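Long-range contact in probable arylamine n-acetyl transferase (Mycobacterium abscessus, PDB 4GUZ), which probably transfers the acetyl group of acetyl-coenzyme A to the amino group of arylamine substrates: residues Val59-Leu70 with Tyr78-Ala88. Sequence-based numbering, arbitrary orientation.
Sequences VALDIPAVQAKL and YCYEHVALFGA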
ATOM      1  N   VAL A  59       3.757  14.784  -2.252  1.00 29.16           N
ATOM      2  CA  VAL A  59       4.507  13.561  -1.953  1.00 27.88           C
ATOM      3  C   VAL A  59       5.532  13.314  -3.076  1.00 29.44           C
ATOM      4  O   VAL A  59       5.129  13.187  -4.234  1.00 28.57           O
ATOM      5  CB  VAL A  59       3.550  12.335  -1.769  1.00 30.71           C
ATOM      6  CG1 VAL A  59       4.327  11.027  -1.700  1.00 30.23           C
ATOM      7  CG2 VAL A  59       2.643  12.490  -0.545  1.00 30.44           C
ATOM      8  N   ALA A  60       6.827  13.205  -2.732  1.00 23.51           N
ATOM      9  CA  ALA A  60       7.890  12.906  -3.705  1.00 23.18           C
ATOM     10  C   ALA A  60       7.856  11.424  -4.065  1.00 25.23           C
ATOM     11  O   ALA A  60       7.810  10.585  -3.162  1.00 23.86           O
ATOM     12  CB  ALA A  60       9.254  13.264  -3.130  1.00 23.68           C
ATOM     13  N   LEU A  61       7.830  11.094  -5.369  1.00 21.27           N
ATOM     14  CA  LEU A  61       7.768   9.691  -5.774  1.00 20.66           C
ATOM     15  C   LEU A  61       9.081   9.206  -6.384  1.00 26.21           C
ATOM     16  O   LEU A  61       9.211   8.015  -6.679  1.00 27.27           O
ATOM     17  CB  LEU A  61       6.588   9.423  -6.726  1.00 20.40           C
ATOM     18  CG  LEU A  61       5.179   9.706  -6.203  1.00 25.29           C
ATOM     19  CD1 LEU A  61       4.165   9.377  -7.248  1.00 25.71           C
ATOM     20  CD2 LEU A  61       4.880   8.898  -4.929  1.00 28.27           C
ATOM     21  N   ASP A  62      10.084  10.094  -6.517  1.00 22.24           N
ATOM     22  CA  ASP A  62      11.371   9.683  -7.089  1.00 21.12           C
ATOM     23  C   ASP A  62      12.092   8.732  -6.126  1.00 24.32           C
ATOM     24  O   ASP A  62      12.051   8.943  -4.909  1.00 24.99           O
ATOM     25  CB  ASP A  62      12.223  10.906  -7.462  1.00 23.36           C
ATOM     26  CG  ASP A  62      12.594  11.775  -6.290  1.00 26.84           C
ATOM     27  OD1 ASP A  62      11.808  12.690  -5.960  1.00 30.90           O
ATOM     28  OD2 ASP A  62      13.663  11.537  -5.700  1.00 25.38           O
ATOM     29  N   ILE A  63      12.738   7.676  -6.676  1.00 20.04           N
ATOM     30  CA  ILE A  63      13.379   6.599  -5.913  1.00 21.71           C
ATOM     31  C   ILE A  63      14.362   7.139  -4.853  1.00 28.64           C
ATOM     32  O   ILE A  63      14.232   6.690  -3.708  1.00 26.88           O
ATOM     33  CB  ILE A  63      13.997   5.492  -6.827  1.00 25.06           C
ATOM     34  CG1 ILE A  63      12.894   4.594  -7.410  1.00 25.18           C
ATOM     35  CG2 ILE A  63      15.069   4.633  -6.129  1.00 26.69           C
ATOM     36  CD1 ILE A  63      11.951   3.916  -6.345  1.00 29.20           C
ATOM     37  N   PRO A  64      15.313   8.077  -5.147  1.00 28.26           N
ATOM     38  CA  PRO A  64      16.197   8.575  -4.073  1.00 27.34           C
ATOM     39  C   PRO A  64      15.440   9.181  -2.889  1.00 29.95           C
ATOM     40  O   PRO A  64      15.795   8.887  -1.743  1.00 31.36           O
ATOM     41  CB  PRO A  64      17.056   9.635  -4.788  1.00 29.48           C
ATOM     42  CG  PRO A  64      17.071   9.193  -6.216  1.00 34.16           C
ATOM     43  CD  PRO A  64      15.655   8.714  -6.438  1.00 29.85           C
ATOM     44  N   ALA A  65      14.421  10.017  -3.137  1.00 25.07           N
ATOM     45  CA  ALA A  65      13.652  10.617  -2.045  1.00 24.43           C
ATOM     46  C   ALA A  65      12.857   9.547  -1.259  1.00 26.90           C
ATOM     47  O   ALA A  65      12.842   9.583  -0.032  1.00 26.94           O
ATOM     48  CB  ALA A  65      12.706  11.685  -2.575  1.00 25.20           C
ATOM     49  N   VAL A  66      12.212   8.611  -1.968  1.00 21.98           N
ATOM     50  CA  VAL A  66      11.405   7.533  -1.373  1.00 21.33           C
ATOM     51  C   VAL A  66      12.253   6.590  -0.510  1.00 24.38           C
ATOM     52  O   VAL A  66      11.882   6.366   0.645  1.00 23.67           O
ATOM     53  CB  VAL A  66      10.616   6.761  -2.472  1.00 24.06           C
ATOM     54  CG1 VAL A  66       9.982   5.470  -1.932  1.00 23.47           C
ATOM     55  CG2 VAL A  66       9.551   7.662  -3.086  1.00 23.68           C
ATOM     56  N   GLN A  67      13.385   6.049  -1.031  1.00 21.85           N
ATOM     57  CA  GLN A  67      14.193   5.110  -0.236  1.00 22.25           C
ATOM     58  C   GLN A  67      14.849   5.797   0.972  1.00 26.99           C
ATOM     59  O   GLN A  67      14.997   5.161   2.014  1.00 26.63           O
ATOM     60  CB  GLN A  67      15.234   4.350  -1.081  1.00 23.52           C
ATOM     61  CG  GLN A  67      16.402   5.175  -1.622  1.00 32.38           C
ATOM     62  CD  GLN A  67      17.237   4.377  -2.585  1.00 42.38           C
ATOM     63  OE1 GLN A  67      17.137   3.146  -2.671  1.00 36.36           O
ATOM     64  NE2 GLN A  67      18.061   5.068  -3.350  1.00 35.97           N
ATOM     65  N   ALA A  68      15.193   7.090   0.854  1.00 24.68           N
ATOM     66  CA  ALA A  68      15.762   7.845   1.981  1.00 24.07           C
ATOM     67  C   ALA A  68      14.701   8.027   3.085  1.00 28.15           C
ATOM     68  O   ALA A  68      14.987   7.783   4.251  1.00 28.05           O
ATOM     69  CB  ALA A  68      16.281   9.201   1.507  1.00 25.01           C
ATOM     70  N   LYS A  69      13.462   8.395   2.714  1.00 24.42           N
ATOM     71  CA  LYS A  69      12.374   8.546   3.680  1.00 23.69           C
ATOM     72  C   LYS A  69      11.963   7.179   4.288  1.00 27.39           C
ATOM     73  O   LYS A  69      11.956   7.040   5.510  1.00 26.43           O
ATOM     74  CB  LYS A  69      11.173   9.225   3.005  1.00 25.70           C
ATOM     75  CG  LYS A  69       9.969   9.472   3.915  1.00 25.90           C
ATOM     76  CD  LYS A  69       8.762   9.735   3.051  1.00 29.93           C
ATOM     77  CE  LYS A  69       7.528  10.028   3.837  1.00 25.74           C
ATOM     78  NZ  LYS A  69       6.369  10.209   2.932  1.00 28.11           N
ATOM     79  N   LEU A  70      11.665   6.176   3.443  1.00 23.98           N
ATOM     80  CA  LEU A  70      11.153   4.869   3.897  1.00 22.39           C
ATOM     81  C   LEU A  70      12.170   3.940   4.565  1.00 26.56           C
ATOM     82  O   LEU A  70      11.767   3.120   5.392  1.00 26.73           O
ATOM     83  CB  LEU A  70      10.460   4.103   2.740  1.00 21.71           C
ATOM     84  CG  LEU A  70       9.247   4.805   2.123  1.00 26.17           C
ATOM     85  CD1 LEU A  70       8.419   3.867   1.262  1.00 24.34           C
ATOM     86  CD2 LEU A  70       8.362   5.377   3.162  1.00 29.75           C
ATOM     87  N   TYR A  78       2.539   6.188   1.273  1.00 17.92           N
ATOM     88  CA  TYR A  78       1.257   5.635   0.840  1.00 17.36           C
ATOM     89  C   TYR A  78       1.453   4.815  -0.453  1.00 20.38           C
ATOM     90  O   TYR A  78       2.595   4.528  -0.800  1.00 19.50           O
ATOM     91  CB  TYR A  78       0.092   6.654   0.812  1.00 19.94           C
ATOM     92  CG  TYR A  78       0.104   7.846  -0.133  1.00 22.95           C
ATOM     93  CD1 TYR A  78       0.855   7.830  -1.312  1.00 24.92           C
ATOM     94  CD2 TYR A  78      -0.759   8.921   0.070  1.00 23.47           C
ATOM     95  CE1 TYR A  78       0.793   8.887  -2.226  1.00 24.38           C
ATOM     96  CE2 TYR A  78      -0.809   9.991  -0.819  1.00 24.51           C
ATOM     97  CZ  TYR A  78      -0.033   9.973  -1.966  1.00 30.92           C
ATOM     98  OH  TYR A  78      -0.120  11.039  -2.837  1.00 28.90           O
ATOM     99  N   CYS A  79       0.370   4.348  -1.093  1.00 18.34           N
ATOM    100  CA  CYS A  79       0.457   3.377  -2.192  1.00 19.34           C
ATOM    101  C   CYS A  79       1.536   3.679  -3.244  1.00 20.02           C
ATOM    102  O   CYS A  79       2.337   2.794  -3.548  1.00 17.67           O
ATOM    103  CB  CYS A  79      -0.903   3.110  -2.840  1.00 20.28           C
ATOM    104  SG  CYS A  79      -1.540   4.443  -3.894  1.00 24.68           S
ATOM    105  N   TYR A  80       1.590   4.923  -3.736  1.00 17.58           N
ATOM    106  CA  TYR A  80       2.482   5.297  -4.825  1.00 16.53           C
ATOM    107  C   TYR A  80       3.952   5.275  -4.400  1.00 18.77           C
ATOM    108  O   TYR A  80       4.798   4.932  -5.217  1.00 18.86           O
ATOM    109  CB  TYR A  80       2.036   6.632  -5.454  1.00 17.01           C
ATOM    110  CG  TYR A  80       0.715   6.480  -6.178  1.00 18.78           C
ATOM    111  CD1 TYR A  80       0.518   5.454  -7.097  1.00 20.69           C
ATOM    112  CD2 TYR A  80      -0.369   7.301  -5.873  1.00 20.15           C
ATOM    113  CE1 TYR A  80      -0.725   5.236  -7.687  1.00 20.36           C
ATOM    114  CE2 TYR A  80      -1.618   7.101  -6.471  1.00 20.76           C
ATOM    115  CZ  TYR A  80      -1.776   6.090  -7.404  1.00 26.59           C
ATOM    116  OH  TYR A  80      -2.977   5.881  -8.021  1.00 31.42           O
ATOM    117  N   GLU A  81       4.248   5.510  -3.119  1.00 15.45           N
ATOM    118  CA  GLU A  81       5.623   5.424  -2.617  1.00 15.39           C
ATOM    119  C   GLU A  81       6.042   3.958  -2.518  1.00 20.16           C
ATOM    120  O   GLU A  81       7.149   3.592  -2.921  1.00 20.33           O
ATOM    121  CB  GLU A  81       5.729   6.099  -1.256  1.00 15.98           C
ATOM    122  CG  GLU A  81       5.659   7.598  -1.361  1.00 15.69           C
ATOM    123  CD  GLU A  81       5.428   8.237  -0.012  1.00 24.03           C
ATOM    124  OE1 GLU A  81       4.255   8.273   0.421  1.00 20.19           O
ATOM    125  OE2 GLU A  81       6.415   8.683   0.618  1.00 21.84           O
ATOM    126  N   HIS A  82       5.126   3.116  -1.988  1.00 16.50           N
ATOM    127  CA  HIS A  82       5.306   1.668  -1.873  1.00 15.76           C
ATOM    128  C   HIS A  82       5.498   1.033  -3.263  1.00 18.63           C
ATOM    129  O   HIS A  82       6.403   0.215  -3.437  1.00 19.25           O
ATOM    130  CB  HIS A  82       4.074   1.041  -1.178  1.00 15.63           C
ATOM    131  CG  HIS A  82       4.083   1.169   0.308  1.00 18.68           C
ATOM    132  ND1 HIS A  82       4.495   0.137   1.110  1.00 20.40           N
ATOM    133  CD2 HIS A  82       3.756   2.228   1.088  1.00 20.43           C
ATOM    134  CE1 HIS A  82       4.384   0.580   2.357  1.00 19.57           C
ATOM    135  NE2 HIS A  82       3.942   1.836   2.391  1.00 19.87           N
ATOM    136  N   VAL A  83       4.635   1.382  -4.243  1.00 17.61           N
ATOM    137  CA  VAL A  83       4.726   0.814  -5.610  1.00 18.68           C
ATOM    138  C   VAL A  83       6.040   1.285  -6.298  1.00 23.53           C
ATOM    139  O   VAL A  83       6.695   0.466  -6.948  1.00 22.71           O
ATOM    140  CB  VAL A  83       3.458   1.084  -6.459  1.00 22.91           C
ATOM    141  CG1 VAL A  83       3.713   0.889  -7.954  1.00 23.00           C
ATOM    142  CG2 VAL A  83       2.324   0.175  -6.008  1.00 22.39           C
ATOM    143  N   ALA A  84       6.464   2.556  -6.098  1.00 21.83           N
ATOM    144  CA  ALA A  84       7.734   3.036  -6.678  1.00 21.14           C
ATOM    145  C   ALA A  84       8.891   2.165  -6.171  1.00 23.85           C
ATOM    146  O   ALA A  84       9.669   1.657  -6.972  1.00 21.44           O
ATOM    147  CB  ALA A  84       7.972   4.507  -6.321  1.00 21.75           C
ATOM    148  N   LEU A  85       8.938   1.911  -4.849  1.00 19.90           N
ATOM    149  CA  LEU A  85       9.978   1.116  -4.236  1.00 20.56           C
ATOM    150  C   LEU A  85       9.914  -0.330  -4.662  1.00 21.75           C
ATOM    151  O   LEU A  85      10.942  -0.899  -5.020  1.00 21.07           O
ATOM    152  CB  LEU A  85       9.888   1.220  -2.704  1.00 21.02           C
ATOM    153  CG  LEU A  85      11.170   0.992  -1.913  1.00 27.17           C
ATOM    154  CD1 LEU A  85      12.226   2.050  -2.251  1.00 27.98           C
ATOM    155  CD2 LEU A  85      10.884   1.095  -0.423  1.00 26.09           C
ATOM    156  N   PHE A  86       8.717  -0.930  -4.650  1.00 16.88           N
ATOM    157  CA  PHE A  86       8.589  -2.341  -4.986  1.00 16.06           C
ATOM    158  C   PHE A  86       8.859  -2.566  -6.452  1.00 20.52           C
ATOM    159  O   PHE A  86       9.544  -3.535  -6.783  1.00 20.99           O
ATOM    160  CB  PHE A  86       7.221  -2.893  -4.573  1.00 16.70           C
ATOM    161  CG  PHE A  86       7.186  -4.395  -4.378  1.00 17.14           C
ATOM    162  CD1 PHE A  86       7.720  -4.976  -3.235  1.00 20.09           C
ATOM    163  CD2 PHE A  86       6.535  -5.218  -5.296  1.00 18.65           C
ATOM    164  CE1 PHE A  86       7.693  -6.368  -3.058  1.00 21.52           C
ATOM    165  CE2 PHE A  86       6.497  -6.609  -5.114  1.00 20.79           C
ATOM    166  CZ  PHE A  86       7.059  -7.170  -3.983  1.00 19.43           C
ATOM    167  N   GLY A  87       8.407  -1.630  -7.298  1.00 17.55           N
ATOM    168  CA  GLY A  87       8.637  -1.648  -8.736  1.00 18.42           C
ATOM    169  C   GLY A  87      10.112  -1.605  -9.055  1.00 22.79           C
ATOM    170  O   GLY A  87      10.588  -2.355  -9.915  1.00 22.28           O
ATOM    171  N   ALA A  88      10.856  -0.768  -8.310  1.00 20.13           N
ATOM    172  CA  ALA A  88      12.311  -0.644  -8.458  1.00 20.07           C
ATOM    173  C   ALA A  88      12.997  -1.942  -8.084  1.00 25.40           C
ATOM    174  O   ALA A  88      13.921  -2.343  -8.785  1.00 25.37           O
ATOM    175  CB  ALA A  88      12.839   0.489  -7.598  1.00 20.22           C
TER
HETATM  176  O   HOH W   1       8.527  10.062  -0.581  1.00 28.21           O
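Glu81 OE2 is gripped twice. Lys69 NZ meets it at 2.8 Å in a salt bridge, on the syn lone pair. A water donates to both Glu81 OE2 and Ala60 O, the latter at 2.7 Å, tying the carboxylate to the loop before helix 63-72. The other oxygen, Glu81 OE1, accepts from Tyr78 N at 2.8 Å, with the donor above the carboxylate plane, 45° out of it. This bond ties the buried carboxylate to the start of its own helix. Lys69 reaches Glu81 OE2 with an extended chain, CG anti to the backbone N (chi1 -179°), and NZ has a second carboxylate partner in Asp52. Val59 CG1 lies against the Glu81 carboxylate, 3.4 Å from CD, and CG2 of the same valine touches the Tyr78 ring obliquely.

The two helices belong to the helical part of the arylamine N-acetyltransferase fold. The axes of segments 63-70 and 79-88 cross at -105°, with a closest approach of 9.8 Å. Cys79, in the first turn of helix 79-92, is probably the nucleophile of the family's Cys-His-Asp triad; its side chain touches His116.

Apolar side chains meet where the helices cross. Leu85 places CD1 against Val66 CG1 and Gln67 CB, and CD2 against Leu70 CD1 at 4.1 Å. Ile63 CD1 packs on Ala88 CB at 3.8 Å and on the backbone of Ala84. In the loop before helix 63-72, Leu61 CD2 rests on Tyr80 CB, while the Tyr80 hydroxyl points elsewhere and bonds Gln101.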